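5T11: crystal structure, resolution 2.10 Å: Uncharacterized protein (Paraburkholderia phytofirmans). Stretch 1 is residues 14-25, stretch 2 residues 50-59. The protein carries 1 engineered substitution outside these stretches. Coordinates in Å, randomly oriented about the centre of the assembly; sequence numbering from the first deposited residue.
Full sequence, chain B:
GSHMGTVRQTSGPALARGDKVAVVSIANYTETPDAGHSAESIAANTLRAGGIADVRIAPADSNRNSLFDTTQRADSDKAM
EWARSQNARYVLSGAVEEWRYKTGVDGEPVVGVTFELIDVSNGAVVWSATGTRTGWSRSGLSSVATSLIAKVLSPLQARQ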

# COMPACT_ATOMS: atom_id res chain seq x y z
N ALA B 14 37.06 43.94 -5.95
CA ALA B 14 36.20 44.45 -7.00
C ALA B 14 36.50 43.67 -8.27
O ALA B 14 37.64 43.65 -8.74
CB ALA B 14 36.44 45.95 -7.20
N LEU B 15 35.49 42.99 -8.80
CA LEU B 15 35.69 42.29 -10.06
C LEU B 15 35.65 43.27 -11.22
O LEU B 15 34.99 44.32 -11.16
CB LEU B 15 34.64 41.21 -10.26
CG LEU B 15 34.91 39.83 -9.63
CD1 LEU B 15 35.11 39.92 -8.14
CD2 LEU B 15 33.76 38.88 -9.93
N ALA B 16 36.39 42.94 -12.27
CA ALA B 16 36.37 43.69 -13.51
C ALA B 16 35.70 42.87 -14.60
O ALA B 16 35.63 41.64 -14.52
CB ALA B 16 37.79 44.09 -13.93
N ARG B 17 35.22 43.58 -15.63
CA ARG B 17 34.59 42.93 -16.79
C ARG B 17 35.45 41.81 -17.35
O ARG B 17 34.94 40.73 -17.67
CB ARG B 17 34.32 43.98 -17.87
CG ARG B 17 33.03 44.77 -17.68
CD ARG B 17 32.95 45.92 -18.66
NE ARG B 17 33.80 47.03 -18.25
CZ ARG B 17 34.14 48.06 -19.03
NH1 ARG B 17 33.71 48.13 -20.28
NH2 ARG B 17 34.93 49.01 -18.56
N GLY B 18 36.76 42.03 -17.47
CA GLY B 18 37.65 41.09 -18.11
C GLY B 18 38.23 40.00 -17.24
O GLY B 18 39.08 39.24 -17.72
N ASP B 19 37.81 39.90 -15.97
CA ASP B 19 38.26 38.82 -15.10
C ASP B 19 37.55 37.54 -15.50
O ASP B 19 36.32 37.45 -15.40
CB ASP B 19 37.96 39.15 -13.64
CG ASP B 19 38.88 40.21 -13.06
OD1 ASP B 19 40.01 40.37 -13.57
OD2 ASP B 19 38.46 40.88 -12.08
N LYS B 20 38.32 36.53 -15.93
CA LYS B 20 37.73 35.25 -16.33
C LYS B 20 37.42 34.43 -15.08
O LYS B 20 38.30 34.20 -14.24
CB LYS B 20 38.68 34.50 -17.26
CG LYS B 20 39.16 35.35 -18.42
CD LYS B 20 39.73 34.54 -19.57
CE LYS B 20 39.89 35.43 -20.80
NZ LYS B 20 38.66 36.24 -21.06
N VAL B 21 36.17 34.01 -14.95
CA VAL B 21 35.69 33.24 -13.81
C VAL B 21 35.21 31.88 -14.30
O VAL B 21 34.40 31.80 -15.23
CB VAL B 21 34.56 33.97 -13.07
CG1 VAL B 21 34.02 33.12 -11.92
CG2 VAL B 21 35.03 35.33 -12.59
N ALA B 22 35.70 30.82 -13.67
CA ALA B 22 35.19 29.48 -13.90
C ALA B 22 34.26 29.10 -12.75
O ALA B 22 34.62 29.30 -11.58
CB ALA B 22 36.32 28.46 -14.02
N VAL B 23 33.08 28.58 -13.08
CA VAL B 23 32.16 28.03 -12.08
C VAL B 23 32.43 26.53 -12.00
O VAL B 23 32.37 25.82 -13.01
CB VAL B 23 30.70 28.31 -12.44
CG1 VAL B 23 29.76 27.58 -11.46
CG2 VAL B 23 30.43 29.81 -12.46
N VAL B 24 32.77 26.06 -10.80
CA VAL B 24 33.26 24.71 -10.58
C VAL B 24 32.36 24.02 -9.55
O VAL B 24 32.11 24.58 -8.48
CB VAL B 24 34.72 24.73 -10.10
CG1 VAL B 24 35.07 23.47 -9.33
CG2 VAL B 24 35.66 24.91 -11.28
N SER B 25 31.89 22.82 -9.89
CA SER B 25 31.27 21.83 -9.01
C SER B 25 30.67 22.40 -7.74
O SER B 25 31.33 22.47 -6.70
CB SER B 25 32.28 20.75 -8.63
OG SER B 25 33.27 21.27 -7.76
N GLY B 50 25.75 40.36 -14.13
CA GLY B 50 26.48 41.33 -13.34
C GLY B 50 27.62 42.03 -14.03
O GLY B 50 28.30 42.84 -13.40
N GLY B 51 27.88 41.73 -15.30
CA GLY B 51 28.89 42.44 -16.06
C GLY B 51 30.22 41.73 -16.21
O GLY B 51 31.17 42.34 -16.72
N ILE B 52 30.33 40.48 -15.77
CA ILE B 52 31.51 39.68 -16.06
C ILE B 52 31.32 39.06 -17.44
O ILE B 52 30.34 38.36 -17.69
CB ILE B 52 31.72 38.60 -14.98
CG1 ILE B 52 31.53 39.19 -13.57
CG2 ILE B 52 33.10 37.98 -15.10
CD1 ILE B 52 32.59 40.15 -13.17
N ALA B 53 32.28 39.31 -18.35
CA ALA B 53 32.12 38.90 -19.75
C ALA B 53 32.37 37.41 -19.94
O ALA B 53 31.52 36.69 -20.49
CB ALA B 53 33.04 39.73 -20.65
N ASP B 54 33.53 36.91 -19.51
CA ASP B 54 33.94 35.52 -19.76
C ASP B 54 33.71 34.70 -18.50
O ASP B 54 34.49 34.76 -17.55
CB ASP B 54 35.41 35.47 -20.19
CG ASP B 54 35.84 34.09 -20.65
OD1 ASP B 54 35.04 33.13 -20.57
OD2 ASP B 54 37.00 33.96 -21.10
N VAL B 55 32.62 33.93 -18.51
CA VAL B 55 32.23 33.04 -17.41
C VAL B 55 31.92 31.67 -18.00
O VAL B 55 31.09 31.58 -18.92
CB VAL B 55 31.01 33.57 -16.64
CG1 VAL B 55 30.63 32.61 -15.54
CG2 VAL B 55 31.28 34.97 -16.08
N ARG B 56 32.55 30.62 -17.49
CA ARG B 56 32.39 29.27 -18.03
C ARG B 56 32.19 28.27 -16.90
O ARG B 56 32.81 28.40 -15.84
CB ARG B 56 33.60 28.85 -18.88
N ILE B 57 31.33 27.29 -17.15
CA ILE B 57 31.08 26.19 -16.21
C ILE B 57 31.98 25.02 -16.57
O ILE B 57 31.97 24.54 -17.71
CB ILE B 57 29.60 25.76 -16.26
CG1 ILE B 57 28.68 26.93 -15.92
CG2 ILE B 57 29.38 24.56 -15.33
CD1 ILE B 57 27.20 26.59 -16.09
N ALA B 58 32.75 24.55 -15.59
CA ALA B 58 33.57 23.36 -15.80
C ALA B 58 32.69 22.15 -16.11
O ALA B 58 31.59 22.00 -15.56
CB ALA B 58 34.43 23.09 -14.57
N PRO B 59 33.14 21.26 -16.99
CA PRO B 59 32.33 20.09 -17.36
C PRO B 59 32.28 19.05 -16.24
O PRO B 59 33.02 19.11 -15.26
CB PRO B 59 33.04 19.55 -18.60
CG PRO B 59 34.46 19.98 -18.43
CD PRO B 59 34.40 21.32 -17.74
O HOH W 1 35.63 38.05 -17.83
O HOH W 2 31.39 21.96 -12.65

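The two stretches form a parallel strand pairing, extended at its start by a turn, a salt bridge and an apolar cluster around Ile52. The strand that begins at Val21 runs beside strand 55-57, with 20° between their directions. Val21 pairs with Val55, Ala22 with Arg56, and Val23 with Ile57.

Stretch 1 bonds through alternate residues, as parallel strands do. Val21 N donates to Asp54 O at 3.2 Å, and Val21 O accepts from Arg56 N at 3.1 Å. Val23 N then donates to Arg56 O at 2.8 Å, and Val23 O accepts from Ala58 N at 2.9 Å. All four bonds are close to straight. The same carbonyls also receive CA-H...O contacts: Val55 CA to Val21 O at 3.3 Å and Ala22 CA to Arg56 O at 3.3 Å.

The side chains of Val21, Val23, Val55 and Ile57 lie on one face of the sheet. Val23 meets both its partner, Ile57, and Val55, two residues earlier on the same face: Val23 CG2 is 4.2 Å from Val55 CG1, and Val23 CB is 4.3 Å from Ile57 CG1. The other face carries Ala22 and Arg56. The Arg56 side chain is modelled only to CB, so its outer contacts cannot be described. Further along, Val24 CG2 lies 4.0 Å from Ala58 CB.

Before the strands, Ala16 to Asp19 make a type I turn. Asp19 N bonds to Ala16 O at 3.1 Å, and Ala16 N donates to Asp19 OD2 at 2.9 Å. The carbonyl of Arg17 faces stretch 2, and Arg17 O accepts from Ala53 N at 3.1 Å. Gly51 has a positive phi as the chain leaves a helix in a Schellman motif. A side chain here would be jammed against the carbonyl O of Gly50.

Ile52 is buried and fills the space beside the turn. Ile52 CD1 packs 3.7 Å from Leu15 CD2, and Ile52 CG2 lies 4.1 Å from Val21 CG2. These contacts carry the apolar packing back from the strand to the start of stretch 1.

Lys20 and Asp54 add a charged pair. Lys20 NZ donates to Asp54 OD2 at 2.8 Å in a salt bridge, joining opposite charges at a partly exposed site.

Two waters also link the backbones. Water 1 accepts from Asp54 N at 2.9 Å and reaches Arg17 O at 2.8 Å. Water 2 accepts from Ser25 N at 2.9 Å and donates to Ala58 O at 2.9 Å.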